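Local structure of CSE3 (Thermus thermophilus, 2Y8Y) at residues 20-23 against 27-30; 31-36 against 48-53; 102-107 against 152-157. The protein cuts CRISPR transcripts as an endoribonuclease to yield crRNA, which it retains after processing as part of antiviral defence. All coordinates share one frame; numbering follows the deposited sequence.

Overall arrangement
Following the chain from the N terminus, contact 1 closes the tight turn between helices 17-24 and 26-34. Contact 2 comes next: helix 26-34 runs on, the chain passes through helix 38-42, and strand 49-52 returns against the C-terminal part of helix 26-34. Far downstream, contact 3 closes a longer excursion of 44 residues, through helix 123-136, between strands 98-110 and 150-160. The three follow in series, with no nesting or crossing. Contacts 1 and 2 share helix 26-34 and meet where Met-29 and His-30 pack on Trp-50. Strand 49-52 of contact 2 and the strands of contact 3 belong to different sheets, touching where Arg-51 lies against Arg-102 and Arg-104.

Contact 1: 20-23 against 27-30; sequences RRDL and YEMH. With nucleotides of chain B.
Arg-21, Asp-22 and Glu-28 form a charged network across the turn between two helices. Arg-21 grips its neighbour Asp-22 side-on, both nitrogens on one oxygen: NE to Asp-22 OD1 at 2.9 Å (158° at the hydrogen) and NH2 to Asp-22 OD1 at 3.1 Å. OD1 lies in the guanidinium plane, yet the nitrogens reach it from one face of the carboxylate. Glu-28 joins by charge alone. Its OE1 is a long 4.0 Å from Arg-21 NE, well out of the guanidinium plane, with no N-H aimed at it. The two carboxylates would probably repel, an effect Arg-21 may offset.

Van der Waals contact does the rest. Asp-22 OD1 rests on Glu-28 CB at 3.3 Å, while Met-29 packs on Asp-22 through CB, SD and CE. With CG anti to the backbone N (chi1 -179°) and two bends beyond, the methionine chain curls back until CE reaches Asp-22 O at 3.5 Å. The same CE lies 4.1 Å from Leu-23 CD2, the two side chains running side by side.

The RNA lies along the second helix. The ring edge of His-30 brings CD2 within 3.2 Å of O5' of A18 of chain B, and Tyr-27, inferred to stabilise the transition state, turns its edge to the same phosphate.

Asp-22 OD2 is hydrogen-bonded to Tyr-80 OH and to Thr-32 OG1, one turn beyond Glu-28 on helix 26-34. From the helix pair, Leu-23 and Met-29 rest on Leu-12 of strand 5-12, and Leu-23 also on Leu-52 of strand 49-52.

Contact 2: 31-36 against 48-53; sequences RTLSKA and LLWRLE. With nucleotides of chain B.
Leu-33 drops one methyl onto the Trp-50 indole. Its CD1 approaches over one face, 3.9 Å from the centroid of the five-membered ring and 26° off the ring normal, a CH-pi contact displaced toward the rim. The nearest ring atom is Trp-50 CD2, 3.6 Å from Leu-33 CD1.

The two rotamers account for this overlap. Trp-50 takes the crowded first torsion (chi1 87°), CG lying between its backbone N and carbonyl carbon, and a second torsion near a right angle turns the indole plane roughly perpendicular to the CA-CB-CG plane, presenting a flat face to the helix. Leu-33 has CG anti to its carbonyl carbon, with the chain stretched on to CD1, so the methyl arrives end-on while CB stays back near the helix. There CB meets a second leucine: Leu-48 CD2 is 4.0 Å from Leu-33 CB. Leu-48 swings CG away from its own backbone N (chi1 169°), and the same CD2 reaches Ser-34 OG at 3.5 Å. That hydroxyl is hydrogen-bonded to His-30 O one turn back.

The helix carries RNA on another flank. Arg-31, bent at its third torsion, folds over the ribose of A18 of chain B: O2' sits 3.5 Å above the guanidinium plane, over its centre, and Arg-31 CG is 3.2 Å from that O2'. Ser-34 CB lies 3.7 Å from C4 of the adenine of A18. Further along the strand, Arg-51 NE makes a salt bridge with Glu-53.

No hydrogen bond joins helix to strand here. The join is dispersive, with one leucine methyl on the indole face, another against Leu-33 CB and Ser-34, and Ser-34 OG already satisfied by the helix. This is chemistry suited to a buried helix-on-sheet seam, while another flank of helix 26-34, with Arg-31 and Ser-34, faces the nucleotide.

Contact 3: 102-107 against 152-157; sequences RLRANP and ILQDTF
Arg-104 crosses Gln-154 obliquely and overlaps the oxygen end of its amide, NH2 nearest OE1, the two flat groups turned 22° apart. The arginine is extended all the way from CG to NE, which carries NH2 across to strand 150-160. The direct bond is weak: NH2 to Gln-154 OE1 is 3.2 Å with an N-H...O angle of 121°. A water makes up for it. It accepts from Arg-104 NE at 2.8 Å, in the guanidinium plane, and donates to Gln-154 OE1 at 2.7 Å, so the amide oxygen is engaged both directly and through solvent. The edge of the same guanidinium meets a methyl, Thr-156 CG2, 3.8 Å from Arg-104 NH2.

Two residues earlier on the first strand, and one earlier on the second, the contact is looser. Arg-102 bends at its third torsion and crosses Leu-153 at about a right angle, NH2 lying 3.7 Å from Leu-153 CD1. The main polar partner of this arginine is Glu-181, with which NH2 forms a salt bridge.

The two strands run nearly parallel, 17° apart, with their axes 9.2 Å from each other at closest. Each pairs antiparallel with strand 173-186, which separates them; long side chains bridge over it. Two strands flanking a shared antiparallel partner run parallel, about two strand spacings apart, as here in the larger, branched sheet of this ferredoxin-like protein.

Contact 1: 20-23 against 27-30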
loop_
_atom_site.group_PDB
_atom_site.type_symbol
_atom_site.label_atom_id
_atom_site.label_comp_id
_atom_site.label_asym_id
_atom_site.label_seq_id
_atom_site.Cartn_x
_atom_site.Cartn_y
_atom_site.Cartn_z
ATOM N N ARG A 20 -18.337 -8.252 -3.541
ATOM C CA ARG A 20 -18.894 -7.504 -2.414
ATOM C C ARG A 20 -18.345 -8.014 -1.083
ATOM O O ARG A 20 -18.061 -7.234 -0.175
ATOM C CB ARG A 20 -20.425 -7.557 -2.421
ATOM C CG ARG A 20 -21.061 -6.826 -3.587
ATOM C CD ARG A 20 -22.566 -6.706 -3.388
ATOM N NE ARG A 20 -23.181 -8.001 -3.110
ATOM C CZ ARG A 20 -23.745 -8.773 -4.032
ATOM N NH1 ARG A 20 -23.774 -8.387 -5.300
ATOM N NH2 ARG A 20 -24.283 -9.936 -3.689
ATOM N N ARG A 21 -18.181 -9.329 -0.980
ATOM C CA ARG A 21 -17.604 -9.942 0.213
ATOM C C ARG A 21 -16.190 -9.432 0.479
ATOM O O ARG A 21 -15.869 -9.011 1.589
ATOM C CB ARG A 21 -17.566 -11.459 0.058
ATOM C CG ARG A 21 -16.845 -12.178 1.185
ATOM C CD ARG A 21 -16.384 -13.552 0.734
ATOM N NE ARG A 21 -15.423 -13.460 -0.363
ATOM C CZ ARG A 21 -15.311 -14.350 -1.342
ATOM N NH1 ARG A 21 -16.108 -15.413 -1.372
ATOM N NH2 ARG A 21 -14.404 -14.177 -2.293
ATOM N N ASP A 22 -15.345 -9.477 -0.545
ATOM C CA ASP A 22 -13.970 -9.016 -0.403
ATOM C C ASP A 22 -13.893 -7.522 -0.141
ATOM O O ASP A 22 -13.009 -7.055 0.568
ATOM C CB ASP A 22 -13.150 -9.351 -1.647
ATOM C CG ASP A 22 -12.941 -10.836 -1.820
ATOM O OD1 ASP A 22 -13.283 -11.596 -0.888
ATOM O OD2 ASP A 22 -12.426 -11.242 -2.885
ATOM N N LEU A 23 -14.814 -6.765 -0.721
ATOM C CA LEU A 23 -14.808 -5.319 -0.522
ATOM C C LEU A 23 -15.159 -4.955 0.917
ATOM O O LEU A 23 -14.690 -3.939 1.441
ATOM C CB LEU A 23 -15.764 -4.638 -1.501
ATOM C CG LEU A 23 -15.260 -4.545 -2.945
ATOM C CD1 LEU A 23 -16.391 -4.137 -3.867
ATOM C CD2 LEU A 23 -14.105 -3.569 -3.048
ATOM N N TYR A 27 -9.672 -8.949 5.105
ATOM C CA TYR A 27 -9.161 -10.301 5.286
ATOM C C TYR A 27 -9.531 -11.206 4.105
ATOM O O TYR A 27 -8.709 -11.985 3.623
ATOM C CB TYR A 27 -9.670 -10.898 6.597
ATOM C CG TYR A 27 -9.273 -12.341 6.773
ATOM C CD1 TYR A 27 -8.047 -12.679 7.326
ATOM C CD2 TYR A 27 -10.123 -13.366 6.381
ATOM C CE1 TYR A 27 -7.677 -14.000 7.486
ATOM C CE2 TYR A 27 -9.763 -14.688 6.535
ATOM C CZ TYR A 27 -8.540 -15.001 7.088
ATOM O OH TYR A 27 -8.177 -16.318 7.245
ATOM N N GLU A 28 -10.768 -11.099 3.633
ATOM C CA GLU A 28 -11.197 -11.883 2.480
ATOM C C GLU A 28 -10.520 -11.410 1.196
ATOM O O GLU A 28 -10.145 -12.207 0.344
ATOM C CB GLU A 28 -12.721 -11.836 2.329
ATOM C CG GLU A 28 -13.484 -12.615 3.387
ATOM C CD GLU A 28 -13.174 -14.102 3.368
ATOM O OE1 GLU A 28 -12.713 -14.613 2.324
ATOM O OE2 GLU A 28 -13.387 -14.763 4.404
ATOM N N MET A 29 -10.371 -10.101 1.054
ATOM C CA MET A 29 -9.668 -9.573 -0.108
ATOM C C MET A 29 -8.257 -10.152 -0.177
ATOM O O MET A 29 -7.791 -10.547 -1.240
ATOM C CB MET A 29 -9.616 -8.053 -0.060
ATOM C CG MET A 29 -8.912 -7.424 -1.251
ATOM S SD MET A 29 -9.924 -7.563 -2.742
ATOM C CE MET A 29 -11.197 -6.352 -2.382
ATOM N N HIS A 30 -7.587 -10.215 0.968
ATOM C CA HIS A 30 -6.246 -10.788 1.040
ATOM C C HIS A 30 -6.228 -12.239 0.560
ATOM O O HIS A 30 -5.330 -12.640 -0.185
ATOM C CB HIS A 30 -5.721 -10.693 2.478
ATOM C CG HIS A 30 -4.413 -11.384 2.702
ATOM N ND1 HIS A 30 -3.226 -10.942 2.153
ATOM C CD2 HIS A 30 -4.102 -12.480 3.430
ATOM C CE1 HIS A 30 -2.244 -11.735 2.533
ATOM N NE2 HIS A 30 -2.747 -12.679 3.311
ATOM P P A B 18 -3.779 -13.882 7.260
ATOM O OP1 A B 18 -4.279 -12.496 7.273
ATOM O OP2 A B 18 -4.219 -14.812 8.333
ATOM O "O5'" A B 18 -4.053 -14.528 5.832
ATOM C "C5'" A B 18 -3.825 -15.908 5.585
ATOM C "C4'" A B 18 -4.571 -16.366 4.358
ATOM O "O4'" A B 18 -3.987 -15.770 3.168
ATOM C "C3'" A B 18 -4.534 -17.855 4.063
ATOM O "O3'" A B 18 -5.428 -18.607 4.863
ATOM C "C2'" A B 18 -4.862 -17.892 2.577
ATOM O "O2'" A B 18 -6.251 -17.683 2.359
ATOM C "C1'" A B 18 -4.102 -16.666 2.080
ATOM N N9 A B 18 -2.748 -17.025 1.620
ATOM C C8 A B 18 -1.538 -16.796 2.228
ATOM N N7 A B 18 -0.514 -17.261 1.549
ATOM C C5 A B 18 -1.093 -17.849 0.429
ATOM C C6 A B 18 -0.562 -18.522 -0.690
ATOM N N6 A B 18 0.742 -18.742 -0.877
ATOM N N1 A B 18 -1.428 -18.969 -1.624
ATOM C C2 A B 18 -2.739 -18.762 -1.451
ATOM N N3 A B 18 -3.353 -18.143 -0.446
ATOM C C4 A B 18 -2.468 -17.709 0.464
#

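Contact 2: 31-36 against 48-53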
loop_
_atom_site.group_PDB
_atom_site.type_symbol
_atom_site.label_atom_id
_atom_site.label_comp_id
_atom_site.label_asym_id
_atom_site.label_seq_id
_atom_site.Cartn_x
_atom_site.Cartn_y
_atom_site.Cartn_z
ATOM N N ARG A 31 -7.204 -13.024 1.002
ATOM C CA ARG A 31 -7.288 -14.425 0.588
ATOM C C ARG A 31 -7.397 -14.540 -0.931
ATOM O O ARG A 31 -6.715 -15.355 -1.557
ATOM C CB ARG A 31 -8.466 -15.130 1.262
ATOM C CG ARG A 31 -8.344 -15.250 2.776
ATOM C CD ARG A 31 -9.598 -15.861 3.390
ATOM N NE ARG A 31 -9.677 -17.309 3.208
ATOM C CZ ARG A 31 -9.243 -18.197 4.098
ATOM N NH1 ARG A 31 -8.692 -17.786 5.230
ATOM N NH2 ARG A 31 -9.357 -19.497 3.857
ATOM N N THR A 32 -8.255 -13.714 -1.523
ATOM C CA THR A 32 -8.438 -13.726 -2.971
ATOM C C THR A 32 -7.190 -13.317 -3.742
ATOM O O THR A 32 -6.727 -14.042 -4.625
ATOM C CB THR A 32 -9.596 -12.816 -3.392
ATOM O OG1 THR A 32 -10.820 -13.348 -2.884
ATOM C CG2 THR A 32 -9.679 -12.725 -4.913
ATOM N N LEU A 33 -6.628 -12.162 -3.397
ATOM C CA LEU A 33 -5.532 -11.614 -4.170
ATOM C C LEU A 33 -4.309 -12.512 -4.081
ATOM O O LEU A 33 -3.552 -12.650 -5.045
ATOM C CB LEU A 33 -5.208 -10.192 -3.698
ATOM C CG LEU A 33 -6.360 -9.193 -3.838
ATOM C CD1 LEU A 33 -5.863 -7.835 -3.349
ATOM C CD2 LEU A 33 -6.858 -9.115 -5.285
ATOM N N SER A 34 -4.111 -13.119 -2.914
ATOM C CA SER A 34 -2.950 -13.980 -2.693
ATOM C C SER A 34 -2.901 -15.153 -3.669
ATOM O O SER A 34 -1.826 -15.674 -3.970
ATOM C CB SER A 34 -2.932 -14.522 -1.261
ATOM O OG SER A 34 -2.675 -13.491 -0.324
ATOM N N LYS A 35 -4.065 -15.565 -4.160
ATOM C CA LYS A 35 -4.135 -16.682 -5.091
ATOM C C LYS A 35 -3.366 -16.404 -6.376
ATOM O O LYS A 35 -2.845 -17.328 -6.996
ATOM C CB LYS A 35 -5.588 -17.022 -5.432
ATOM C CG LYS A 35 -6.410 -17.493 -4.245
ATOM C CD LYS A 35 -7.849 -17.763 -4.643
ATOM C CE LYS A 35 -8.713 -18.034 -3.425
ATOM N NZ LYS A 35 -10.118 -18.362 -3.801
ATOM N N ALA A 36 -3.309 -15.136 -6.781
ATOM C CA ALA A 36 -2.662 -14.767 -8.044
ATOM C C ALA A 36 -1.153 -14.938 -8.026
ATOM O O ALA A 36 -0.518 -14.989 -9.073
ATOM C CB ALA A 36 -3.029 -13.336 -8.436
ATOM N N LEU A 48 2.966 -9.097 -1.598
ATOM C CA LEU A 48 1.721 -8.623 -2.159
ATOM C C LEU A 48 1.289 -7.362 -1.399
ATOM O O LEU A 48 1.249 -7.376 -0.160
ATOM C CB LEU A 48 0.679 -9.720 -1.984
ATOM C CG LEU A 48 -0.764 -9.348 -2.269
ATOM C CD1 LEU A 48 -0.881 -9.043 -3.737
ATOM C CD2 LEU A 48 -1.658 -10.496 -1.846
ATOM N N LEU A 49 0.988 -6.287 -2.132
ATOM C CA LEU A 49 0.428 -5.061 -1.550
ATOM C C LEU A 49 -0.765 -4.626 -2.384
ATOM O O LEU A 49 -0.818 -4.876 -3.588
ATOM C CB LEU A 49 1.468 -3.944 -1.538
ATOM C CG LEU A 49 2.739 -4.196 -0.738
ATOM C CD1 LEU A 49 3.780 -3.118 -1.017
ATOM C CD2 LEU A 49 2.409 -4.254 0.748
ATOM N N TRP A 50 -1.729 -3.962 -1.764
ATOM C CA TRP A 50 -2.850 -3.435 -2.513
ATOM C C TRP A 50 -3.440 -2.213 -1.840
ATOM O O TRP A 50 -3.156 -1.936 -0.680
ATOM C CB TRP A 50 -3.922 -4.508 -2.753
ATOM C CG TRP A 50 -4.948 -4.680 -1.673
ATOM C CD1 TRP A 50 -6.135 -4.008 -1.554
ATOM C CD2 TRP A 50 -4.924 -5.632 -0.612
ATOM N NE1 TRP A 50 -6.828 -4.459 -0.468
ATOM C CE2 TRP A 50 -6.107 -5.460 0.127
ATOM C CE3 TRP A 50 -4.008 -6.599 -0.200
ATOM C CZ2 TRP A 50 -6.405 -6.224 1.258
ATOM C CZ3 TRP A 50 -4.307 -7.359 0.920
ATOM C CH2 TRP A 50 -5.495 -7.167 1.632
ATOM N N ARG A 51 -4.214 -1.454 -2.603
ATOM C CA ARG A 51 -5.006 -0.361 -2.050
ATOM C C ARG A 51 -6.372 -0.358 -2.704
ATOM O O ARG A 51 -6.480 -0.442 -3.937
ATOM C CB ARG A 51 -4.319 0.985 -2.286
ATOM C CG ARG A 51 -5.116 2.181 -1.735
ATOM C CD ARG A 51 -4.363 3.514 -1.815
ATOM N NE ARG A 51 -3.987 3.867 -3.189
ATOM C CZ ARG A 51 -2.747 3.840 -3.681
ATOM N NH1 ARG A 51 -1.701 3.481 -2.942
ATOM N NH2 ARG A 51 -2.546 4.179 -4.951
ATOM N N LEU A 52 -7.417 -0.284 -1.883
ATOM C CA LEU A 52 -8.764 -0.023 -2.377
ATOM C C LEU A 52 -8.899 1.475 -2.524
ATOM O O LEU A 52 -8.820 2.213 -1.530
ATOM C CB LEU A 52 -9.819 -0.555 -1.405
ATOM C CG LEU A 52 -11.266 -0.183 -1.737
ATOM C CD1 LEU A 52 -11.641 -0.637 -3.143
ATOM C CD2 LEU A 52 -12.217 -0.788 -0.716
ATOM N N GLU A 53 -9.081 1.928 -3.761
ATOM C CA GLU A 53 -9.172 3.355 -4.050
ATOM C C GLU A 53 -10.522 3.909 -3.611
ATOM O O GLU A 53 -11.514 3.179 -3.551
ATOM C CB GLU A 53 -8.957 3.628 -5.545
ATOM C CG GLU A 53 -7.628 3.158 -6.107
ATOM C CD GLU A 53 -6.459 4.062 -5.753
ATOM O OE1 GLU A 53 -6.373 4.536 -4.601
ATOM O OE2 GLU A 53 -5.613 4.290 -6.636
ATOM P P A B 18 -3.779 -13.882 7.260
ATOM O OP1 A B 18 -4.279 -12.496 7.273
ATOM O OP2 A B 18 -4.219 -14.812 8.333
ATOM O "O5'" A B 18 -4.053 -14.528 5.832
ATOM C "C5'" A B 18 -3.825 -15.908 5.585
ATOM C "C4'" A B 18 -4.571 -16.366 4.358
ATOM O "O4'" A B 18 -3.987 -15.770 3.168
ATOM C "C3'" A B 18 -4.534 -17.855 4.063
ATOM O "O3'" A B 18 -5.428 -18.607 4.863
ATOM C "C2'" A B 18 -4.862 -17.892 2.577
ATOM O "O2'" A B 18 -6.251 -17.683 2.359
ATOM C "C1'" A B 18 -4.102 -16.666 2.080
ATOM N N9 A B 18 -2.748 -17.025 1.620
ATOM C C8 A B 18 -1.538 -16.796 2.228
ATOM N N7 A B 18 -0.514 -17.261 1.549
ATOM C C5 A B 18 -1.093 -17.849 0.429
ATOM C C6 A B 18 -0.562 -18.522 -0.690
ATOM N N6 A B 18 0.742 -18.742 -0.877
ATOM N N1 A B 18 -1.428 -18.969 -1.624
ATOM C C2 A B 18 -2.739 -18.762 -1.451
ATOM N N3 A B 18 -3.353 -18.143 -0.446
ATOM C C4 A B 18 -2.468 -17.709 0.464
#

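Contact 3: 102-107 against 152-157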
loop_
_atom_site.group_PDB
_atom_site.type_symbol
_atom_site.label_atom_id
_atom_site.label_comp_id
_atom_site.label_asym_id
_atom_site.label_seq_id
_atom_site.Cartn_x
_atom_site.Cartn_y
_atom_site.Cartn_z
ATOM N N ARG A 102 1.040 8.599 -2.875
ATOM C CA ARG A 102 -0.165 8.256 -2.138
ATOM C C ARG A 102 0.166 7.035 -1.296
ATOM O O ARG A 102 0.842 6.107 -1.764
ATOM C CB ARG A 102 -1.306 7.952 -3.114
ATOM C CG ARG A 102 -2.616 7.550 -2.444
ATOM C CD ARG A 102 -3.755 7.424 -3.443
ATOM N NE ARG A 102 -4.151 8.742 -3.931
ATOM C CZ ARG A 102 -5.334 9.311 -3.699
ATOM N NH1 ARG A 102 -6.261 8.677 -2.995
ATOM N NH2 ARG A 102 -5.599 10.513 -4.193
ATOM N N LEU A 103 -0.282 7.048 -0.038
ATOM C CA LEU A 103 -0.029 5.932 0.863
ATOM C C LEU A 103 -1.147 5.831 1.869
ATOM O O LEU A 103 -1.361 6.760 2.657
ATOM C CB LEU A 103 1.290 6.106 1.624
ATOM C CG LEU A 103 1.527 5.136 2.794
ATOM C CD1 LEU A 103 1.600 3.678 2.283
ATOM C CD2 LEU A 103 2.798 5.522 3.583
ATOM N N ARG A 104 -1.842 4.698 1.860
ATOM C CA ARG A 104 -2.823 4.407 2.892
ATOM C C ARG A 104 -2.134 3.520 3.917
ATOM O O ARG A 104 -1.712 2.413 3.588
ATOM C CB ARG A 104 -4.024 3.672 2.297
ATOM C CG ARG A 104 -5.261 3.782 3.180
ATOM C CD ARG A 104 -6.425 2.947 2.652
ATOM N NE ARG A 104 -7.664 3.317 3.322
ATOM C CZ ARG A 104 -8.813 2.674 3.174
ATOM N NH1 ARG A 104 -8.881 1.604 2.391
ATOM N NH2 ARG A 104 -9.891 3.100 3.825
ATOM N N ALA A 105 -2.007 4.010 5.150
ATOM C CA ALA A 105 -1.142 3.376 6.143
ATOM C C ALA A 105 -1.807 3.259 7.494
ATOM O O ALA A 105 -2.874 3.813 7.719
ATOM C CB ALA A 105 0.128 4.173 6.305
ATOM N N ASN A 106 -1.139 2.521 8.379
ATOM C CA ASN A 106 -1.540 2.378 9.779
ATOM C C ASN A 106 -0.413 2.910 10.653
ATOM O O ASN A 106 0.400 2.133 11.148
ATOM C CB ASN A 106 -1.820 0.895 10.068
ATOM C CG ASN A 106 -2.144 0.602 11.524
ATOM O OD1 ASN A 106 -1.566 -0.314 12.112
ATOM N ND2 ASN A 106 -3.090 1.346 12.102
ATOM N N PRO A 107 -0.335 4.242 10.821
ATOM C CA PRO A 107 0.752 4.794 11.637
ATOM C C PRO A 107 0.677 4.226 13.045
ATOM O O PRO A 107 -0.388 4.246 13.668
ATOM C CB PRO A 107 0.482 6.308 11.622
ATOM C CG PRO A 107 -0.345 6.538 10.349
ATOM C CD PRO A 107 -1.204 5.298 10.264
ATOM N N ILE A 152 -3.679 14.680 4.796
ATOM C CA ILE A 152 -4.437 13.493 5.169
ATOM C C ILE A 152 -5.815 13.606 4.524
ATOM O O ILE A 152 -6.599 14.468 4.881
ATOM C CB ILE A 152 -4.527 13.314 6.694
ATOM C CG1 ILE A 152 -3.133 13.054 7.269
ATOM C CG2 ILE A 152 -5.424 12.132 7.018
ATOM C CD1 ILE A 152 -3.079 13.048 8.785
ATOM N N LEU A 153 -6.067 12.740 3.548
ATOM C CA LEU A 153 -7.315 12.786 2.780
ATOM C C LEU A 153 -8.456 12.063 3.472
ATOM O O LEU A 153 -9.623 12.361 3.230
ATOM C CB LEU A 153 -7.111 12.137 1.416
ATOM C CG LEU A 153 -6.051 12.728 0.487
ATOM C CD1 LEU A 153 -6.071 11.981 -0.837
ATOM C CD2 LEU A 153 -6.287 14.205 0.283
ATOM N N GLN A 154 -8.108 11.084 4.289
ATOM C CA GLN A 154 -9.097 10.241 4.949
ATOM C C GLN A 154 -8.429 9.647 6.163
ATOM O O GLN A 154 -7.248 9.301 6.134
ATOM C CB GLN A 154 -9.558 9.109 4.014
ATOM C CG GLN A 154 -10.722 8.302 4.601
ATOM C CD GLN A 154 -11.020 7.048 3.828
ATOM O OE1 GLN A 154 -10.121 6.282 3.508
ATOM N NE2 GLN A 154 -12.293 6.833 3.511
ATOM N N ASP A 155 -9.180 9.553 7.246
ATOM C CA ASP A 155 -8.700 8.919 8.457
ATOM C C ASP A 155 -9.888 8.142 8.985
ATOM O O ASP A 155 -10.881 8.729 9.454
ATOM C CB ASP A 155 -8.224 9.979 9.444
ATOM C CG ASP A 155 -7.448 9.405 10.607
ATOM O OD1 ASP A 155 -7.729 8.264 11.005
ATOM O OD2 ASP A 155 -6.560 10.118 11.131
ATOM N N THR A 156 -9.806 6.820 8.881
ATOM C CA THR A 156 -10.955 5.976 9.192
ATOM C C THR A 156 -10.479 4.664 9.807
ATOM O O THR A 156 -9.315 4.540 10.191
ATOM C CB THR A 156 -11.821 5.748 7.940
ATOM O OG1 THR A 156 -13.056 5.119 8.306
ATOM C CG2 THR A 156 -11.100 4.890 6.912
ATOM N N PHE A 157 -11.383 3.699 9.937
ATOM C CA PHE A 157 -11.013 2.386 10.450
ATOM C C PHE A 157 -11.425 1.303 9.465
ATOM O O PHE A 157 -12.491 1.386 8.855
ATOM C CB PHE A 157 -11.653 2.137 11.825
ATOM C CG PHE A 157 -11.038 2.952 12.929
ATOM C CD1 PHE A 157 -11.509 4.221 13.220
ATOM C CD2 PHE A 157 -9.971 2.460 13.657
ATOM C CE1 PHE A 157 -10.929 4.973 14.227
ATOM C CE2 PHE A 157 -9.391 3.206 14.663
ATOM C CZ PHE A 157 -9.871 4.464 14.946
HETATM O O HOH W 1 -7.845 5.673 4.848
#